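Local coordinates for protein vacuolar aminopeptidase 1 (Saccharomyces cerevisiae S288c, PDB 4R8F) that removes amino acids from the N-terminus of peptides and proteins as a zinc-dependent vacuolar enzyme and serves as major cargo of the cytoplasm-to-vacuole targeting pathway, at residues 85-90 / 258-263; 63-68 / 301-306. All coordinates share one frame; numbering follows the deposited sequence.

Interaction 1 of 2, residues 85-90 / 258-263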
loop_
_atom_site.group_PDB
_atom_site.type_symbol
_atom_site.label_atom_id
_atom_site.label_comp_id
_atom_site.label_asym_id
_atom_site.label_seq_id
_atom_site.Cartn_x
_atom_site.Cartn_y
_atom_site.Cartn_z
ATOM N N ILE A 85 -32.522 -17.105 -39.838
ATOM C CA ILE A 85 -32.280 -17.104 -38.406
ATOM C C ILE A 85 -30.933 -17.775 -38.193
ATOM O O ILE A 85 -30.696 -18.880 -38.687
ATOM C CB ILE A 85 -33.387 -17.809 -37.603
ATOM C CG1 ILE A 85 -34.721 -17.085 -37.811
ATOM C CG2 ILE A 85 -33.026 -17.805 -36.125
ATOM C CD1 ILE A 85 -35.914 -17.770 -37.185
ATOM N N GLY A 86 -30.044 -17.078 -37.491
ATOM C CA GLY A 86 -28.724 -17.599 -37.155
ATOM C C GLY A 86 -28.599 -17.728 -35.649
ATOM O O GLY A 86 -28.980 -16.824 -34.908
ATOM N N SER A 87 -28.062 -18.854 -35.197
ATOM C CA SER A 87 -27.934 -19.130 -33.773
ATOM C C SER A 87 -26.746 -20.054 -33.545
ATOM O O SER A 87 -26.134 -20.526 -34.502
ATOM C CB SER A 87 -29.213 -19.781 -33.256
ATOM O OG SER A 87 -29.233 -19.801 -31.840
ATOM N N HIS A 88 -26.407 -20.305 -32.283
ATOM C CA HIS A 88 -25.304 -21.215 -31.985
ATOM C C HIS A 88 -25.744 -22.380 -31.108
ATOM O O HIS A 88 -26.675 -22.260 -30.310
ATOM C CB HIS A 88 -24.078 -20.472 -31.422
ATOM C CG HIS A 88 -24.292 -19.826 -30.087
ATOM N ND1 HIS A 88 -23.931 -20.435 -28.902
ATOM C CD2 HIS A 88 -24.777 -18.607 -29.748
ATOM C CE1 HIS A 88 -24.204 -19.630 -27.891
ATOM N NE2 HIS A 88 -24.718 -18.515 -28.377
ATOM N N VAL A 89 -25.085 -23.520 -31.308
ATOM C CA VAL A 89 -25.415 -24.754 -30.595
ATOM C C VAL A 89 -24.315 -25.236 -29.642
ATOM O O VAL A 89 -24.552 -26.161 -28.862
ATOM C CB VAL A 89 -25.795 -25.902 -31.565
ATOM C CG1 VAL A 89 -27.189 -25.672 -32.132
ATOM C CG2 VAL A 89 -24.760 -26.079 -32.674
ATOM N N ASP A 90 -23.126 -24.632 -29.698
ATOM C CA ASP A 90 -22.097 -24.930 -28.700
ATOM C C ASP A 90 -22.492 -24.301 -27.374
ATOM O O ASP A 90 -23.170 -23.273 -27.331
ATOM C CB ASP A 90 -20.701 -24.453 -29.133
ATOM C CG ASP A 90 -20.579 -22.941 -29.190
ATOM O OD1 ASP A 90 -21.520 -22.283 -29.692
ATOM O OD2 ASP A 90 -19.530 -22.412 -28.750
ATOM N N LEU A 258 -28.691 -23.720 -21.693
ATOM C CA LEU A 258 -29.701 -22.883 -22.358
ATOM C C LEU A 258 -29.116 -21.953 -23.422
ATOM O O LEU A 258 -29.778 -21.664 -24.415
ATOM C CB LEU A 258 -30.492 -22.051 -21.345
ATOM C CG LEU A 258 -31.461 -22.777 -20.410
ATOM C CD1 LEU A 258 -32.431 -21.779 -19.798
ATOM C CD2 LEU A 258 -32.226 -23.871 -21.134
ATOM N N ASP A 259 -27.884 -21.490 -23.209
ATOM C CA ASP A 259 -27.194 -20.610 -24.154
ATOM C C ASP A 259 -26.304 -21.449 -25.094
ATOM O O ASP A 259 -25.306 -22.016 -24.650
ATOM C CB ASP A 259 -26.358 -19.577 -23.382
ATOM C CG ASP A 259 -25.540 -18.665 -24.293
ATOM O OD1 ASP A 259 -26.033 -18.257 -25.367
ATOM O OD2 ASP A 259 -24.391 -18.346 -23.918
ATOM N N ASP A 260 -26.647 -21.555 -26.378
ATOM C CA ASP A 260 -27.846 -20.960 -26.970
ATOM C C ASP A 260 -28.688 -22.047 -27.634
ATOM O O ASP A 260 -29.219 -21.864 -28.734
ATOM C CB ASP A 260 -27.450 -19.876 -27.975
ATOM C CG ASP A 260 -28.625 -19.047 -28.440
ATOM O OD1 ASP A 260 -29.570 -18.838 -27.644
ATOM O OD2 ASP A 260 -28.599 -18.605 -29.608
ATOM N N ARG A 261 -28.814 -23.177 -26.942
ATOM C CA ARG A 261 -29.687 -24.257 -27.389
ATOM C C ARG A 261 -31.169 -23.905 -27.249
ATOM O O ARG A 261 -32.017 -24.564 -27.837
ATOM C CB ARG A 261 -29.361 -25.552 -26.643
ATOM C CG ARG A 261 -28.216 -26.297 -27.303
ATOM C CD ARG A 261 -27.418 -27.181 -26.361
ATOM N NE ARG A 261 -26.048 -27.323 -26.849
ATOM C CZ ARG A 261 -25.175 -28.227 -26.417
ATOM N NH1 ARG A 261 -25.511 -29.102 -25.477
ATOM N NH2 ARG A 261 -23.951 -28.257 -26.939
ATOM N N LEU A 262 -31.468 -22.863 -26.478
ATOM C CA LEU A 262 -32.829 -22.366 -26.330
ATOM C C LEU A 262 -33.336 -21.668 -27.594
ATOM O O LEU A 262 -34.432 -21.967 -28.065
ATOM C CB LEU A 262 -32.903 -21.415 -25.132
ATOM C CG LEU A 262 -34.255 -20.794 -24.775
ATOM C CD1 LEU A 262 -35.363 -21.831 -24.739
ATOM C CD2 LEU A 262 -34.150 -20.085 -23.433
ATOM N N CYS A 263 -32.553 -20.734 -28.131
ATOM C CA CYS A 263 -32.918 -20.058 -29.381
ATOM C C CYS A 263 -32.832 -21.015 -30.568
ATOM O O CYS A 263 -33.674 -20.978 -31.464
ATOM C CB CYS A 263 -32.016 -18.852 -29.651
ATOM S SG CYS A 263 -32.236 -17.447 -28.532
#

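Interaction 2 of 2, residues 63-68 / 301-306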
loop_
_atom_site.group_PDB
_atom_site.type_symbol
_atom_site.label_atom_id
_atom_site.label_comp_id
_atom_site.label_asym_id
_atom_site.label_seq_id
_atom_site.Cartn_x
_atom_site.Cartn_y
_atom_site.Cartn_z
ATOM N N ASN A 63 -18.843 -30.621 -40.070
ATOM C CA ASN A 63 -18.126 -31.063 -38.869
ATOM C C ASN A 63 -18.974 -31.805 -37.821
ATOM O O ASN A 63 -18.473 -32.162 -36.758
ATOM C CB ASN A 63 -17.453 -29.852 -38.216
ATOM C CG ASN A 63 -16.335 -30.239 -37.273
ATOM O OD1 ASN A 63 -15.348 -30.851 -37.684
ATOM N ND2 ASN A 63 -16.476 -29.877 -35.999
ATOM N N GLY A 64 -20.248 -32.041 -38.118
ATOM C CA GLY A 64 -21.182 -32.616 -37.147
ATOM C C GLY A 64 -21.638 -31.640 -36.076
ATOM O O GLY A 64 -22.345 -32.030 -35.148
ATOM N N THR A 65 -21.229 -30.376 -36.196
ATOM C CA THR A 65 -21.533 -29.354 -35.192
ATOM C C THR A 65 -22.078 -28.050 -35.794
ATOM O O THR A 65 -22.400 -27.113 -35.060
ATOM C CB THR A 65 -20.275 -29.023 -34.360
ATOM O OG1 THR A 65 -19.222 -28.567 -35.219
ATOM C CG2 THR A 65 -19.795 -30.249 -33.591
ATOM N N ASN A 66 -22.192 -27.994 -37.119
ATOM C CA ASN A 66 -22.610 -26.792 -37.819
ATOM C C ASN A 66 -23.631 -27.236 -38.855
ATOM O O ASN A 66 -23.289 -27.956 -39.793
ATOM C CB ASN A 66 -21.378 -26.119 -38.453
ATOM C CG ASN A 66 -21.686 -24.809 -39.189
ATOM O OD1 ASN A 66 -20.899 -24.386 -40.040
ATOM N ND2 ASN A 66 -22.801 -24.160 -38.869
ATOM N N LEU A 67 -24.888 -26.843 -38.659
ATOM C CA LEU A 67 -25.990 -27.329 -39.489
ATOM C C LEU A 67 -26.748 -26.173 -40.111
ATOM O O LEU A 67 -27.047 -25.189 -39.436
ATOM C CB LEU A 67 -26.954 -28.176 -38.653
ATOM C CG LEU A 67 -28.078 -28.870 -39.432
ATOM C CD1 LEU A 67 -28.443 -30.190 -38.776
ATOM C CD2 LEU A 67 -29.318 -27.996 -39.559
ATOM N N SER A 68 -27.074 -26.307 -41.393
ATOM C CA SER A 68 -27.932 -25.349 -42.081
ATOM C C SER A 68 -29.121 -26.075 -42.695
ATOM O O SER A 68 -28.945 -27.046 -43.421
ATOM C CB SER A 68 -27.154 -24.615 -43.169
ATOM O OG SER A 68 -27.934 -23.576 -43.736
ATOM N N THR A 301 -13.805 -19.877 -36.594
ATOM C CA THR A 301 -13.460 -21.239 -36.990
ATOM C C THR A 301 -14.276 -21.541 -38.240
ATOM O O THR A 301 -15.201 -20.796 -38.564
ATOM C CB THR A 301 -13.812 -22.252 -35.887
ATOM O OG1 THR A 301 -15.228 -22.448 -35.842
ATOM C CG2 THR A 301 -13.338 -21.760 -34.526
ATOM N N ARG A 302 -13.959 -22.630 -38.933
ATOM C CA ARG A 302 -14.714 -22.992 -40.137
ATOM C C ARG A 302 -16.141 -23.477 -39.817
ATOM O O ARG A 302 -16.997 -23.466 -40.690
ATOM C CB ARG A 302 -13.967 -24.046 -40.964
ATOM C CG ARG A 302 -14.220 -25.468 -40.514
ATOM C CD ARG A 302 -13.475 -26.476 -41.356
ATOM N NE ARG A 302 -13.922 -27.826 -41.020
ATOM C CZ ARG A 302 -14.597 -28.653 -41.821
ATOM N NH1 ARG A 302 -14.907 -28.327 -43.071
ATOM N NH2 ARG A 302 -14.941 -29.847 -41.355
ATOM N N GLN A 303 -16.381 -23.906 -38.576
ATOM C CA GLN A 303 -17.722 -24.306 -38.122
ATOM C C GLN A 303 -18.466 -23.156 -37.457
ATOM O O GLN A 303 -19.639 -23.294 -37.106
ATOM C CB GLN A 303 -17.649 -25.450 -37.106
ATOM C CG GLN A 303 -16.732 -26.598 -37.482
ATOM C CD GLN A 303 -15.325 -26.442 -36.937
ATOM O OE1 GLN A 303 -15.119 -25.886 -35.855
ATOM N NE2 GLN A 303 -14.347 -26.943 -37.681
ATOM N N GLY A 304 -17.773 -22.043 -37.242
ATOM C CA GLY A 304 -18.363 -20.876 -36.604
ATOM C C GLY A 304 -18.995 -19.958 -37.620
ATOM O O GLY A 304 -18.932 -20.211 -38.818
ATOM N N ALA A 305 -19.590 -18.876 -37.130
ATOM C CA ALA A 305 -20.272 -17.888 -37.975
ATOM C C ALA A 305 -19.373 -17.307 -39.067
ATOM O O ALA A 305 -19.844 -16.994 -40.161
ATOM C CB ALA A 305 -20.843 -16.769 -37.115
ATOM N N LYS A 306 -18.083 -17.176 -38.770
ATOM C CA LYS A 306 -17.124 -16.619 -39.720
ATOM C C LYS A 306 -16.614 -17.643 -40.743
ATOM O O LYS A 306 -15.896 -17.278 -41.670
ATOM C CB LYS A 306 -15.956 -15.982 -38.968
ATOM C CG LYS A 306 -16.394 -14.906 -37.980
ATOM C CD LYS A 306 -15.205 -14.315 -37.243
ATOM C CE LYS A 306 -15.624 -13.593 -35.973
ATOM N NZ LYS A 306 -16.060 -12.193 -36.231
#

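Interaction 1 of 2, residues 85-90 / 258-263
One face of the His88 imidazole rests on the CB of Asp260, which lies 3.3 Å from the ring centroid, a CH-pi contact shifted toward the ring's rim. At the edge of the same ring, near its plane, comes the carboxylate of Asp259, turned nearly perpendicular to the imidazole (87°), with OD1 3.3 Å from His88 NE2. His88 and Asp259 are ligands of the first zinc site, and Asp259 also serves the second. The ring's rotation is held further by weak bonds from His88 ND1 to Asp90 O and OD1, while NE2 meets Asp341 OD1.

A cis peptide joins Asp259 to Asp260, as in related two-zinc exopeptidases; the first aspartate is a zinc ligand, the second turns to Ser87. With CG anti to the backbone N (chi1 -170°), Asp260 places OD2 2.6 Å from Ser87 OG, which is hydrogen-bonded to it from above the carboxylate plane and also to Ala340 O and Ser264 OG. A short hydroxyl side chain suits this spot: it reaches the carboxylate while CB of Cys263 packs 3.7 Å from OG.

Arg261, extended from CG to NE, grips one carbonyl side-on: NE and NH2 lie 2.8 and 2.9 Å from Val89 O, which sits in the guanidinium plane. Its NH1 binds Pro20 O, tying in the N-terminal region.

Strand 83-88 runs between strands 286-292 and 336-340 in the mixed sheet. Segment 258-263 of helix 258-276 runs roughly antiparallel to strand residues 85-88 (151°), helix 22-34 packs on Val89 and Arg261, and helix 445-465 meets Ile85.

Interaction 2 of 2, residues 63-68 / 301-306
Arg302 approaches Asn63 with the end of its guanidinium: NH2 stands 3.8 Å from Asn63 OD1, which lies near the guanidinium plane, and the amide and guanidinium planes are almost perpendicular (83°). Arg302 NH1 binds Gly421 O of a second subunit.

Gln303 carries most of the contact. Bent at chi2, it lays its amide against that of Asn63, the two planes stacked 27° apart, and its CG packs 3.4 Å from Asn63 CB. The same CG lies 3.9 Å from Thr65 OG1, and its backbone carbonyl faces the amide of Asn66, Gln303 O to Asn66 CG being 3.3 Å. Asn66 ND2 is hydrogen-bonded to Leu291 O.

Gly304 follows, its N bonded to Thr301 O across a tight turn; glycine suits this place, since a CB would crowd Thr301 OG1.

Asn63 ND2 gives an almost straight bond (171°) to Thr65 OG1, 3.1 Å away, and also meets Thr378 O of the second subunit, whose Arg423 binds Asn63 OD1. With an alanine here, the Gln303 amide would probably lose its stacking partner, and Thr65 OG1, together with Thr378 O and Arg423 of that subunit, the amide that they bind.

Asn63 and Gly64 both have positive phi, as their residue types readily allow. With the classic beta bulge in which Thr65 and Asn66 face Arg62, they form the tight hairpin joining strands 56-62 and 66-72, at a subunit interface of the dodecamer.

Overall arrangement
Both interactions are buried and both reach the same mixed sheet, strand 286-292 lying between strands 66-72 and 83-88, yet they meet different surroundings. Interaction 1 lies near the centre of the chain, untouched by other subunits; its strand and helix carry zinc ligands, beside a serine-carboxylate bond and an arginine that grips a backbone carbonyl. Interaction 2 joins a hairpin to the loop after strand 286-292, at the ends of the strands; it is an amide stack with close packing, with Asn63 and Arg302 bonded to a second subunit. Their centres are about 13 Å apart and they touch where Val89 CG2 lies 3.5 Å from Thr65 O. Helix 22-34 packs on both.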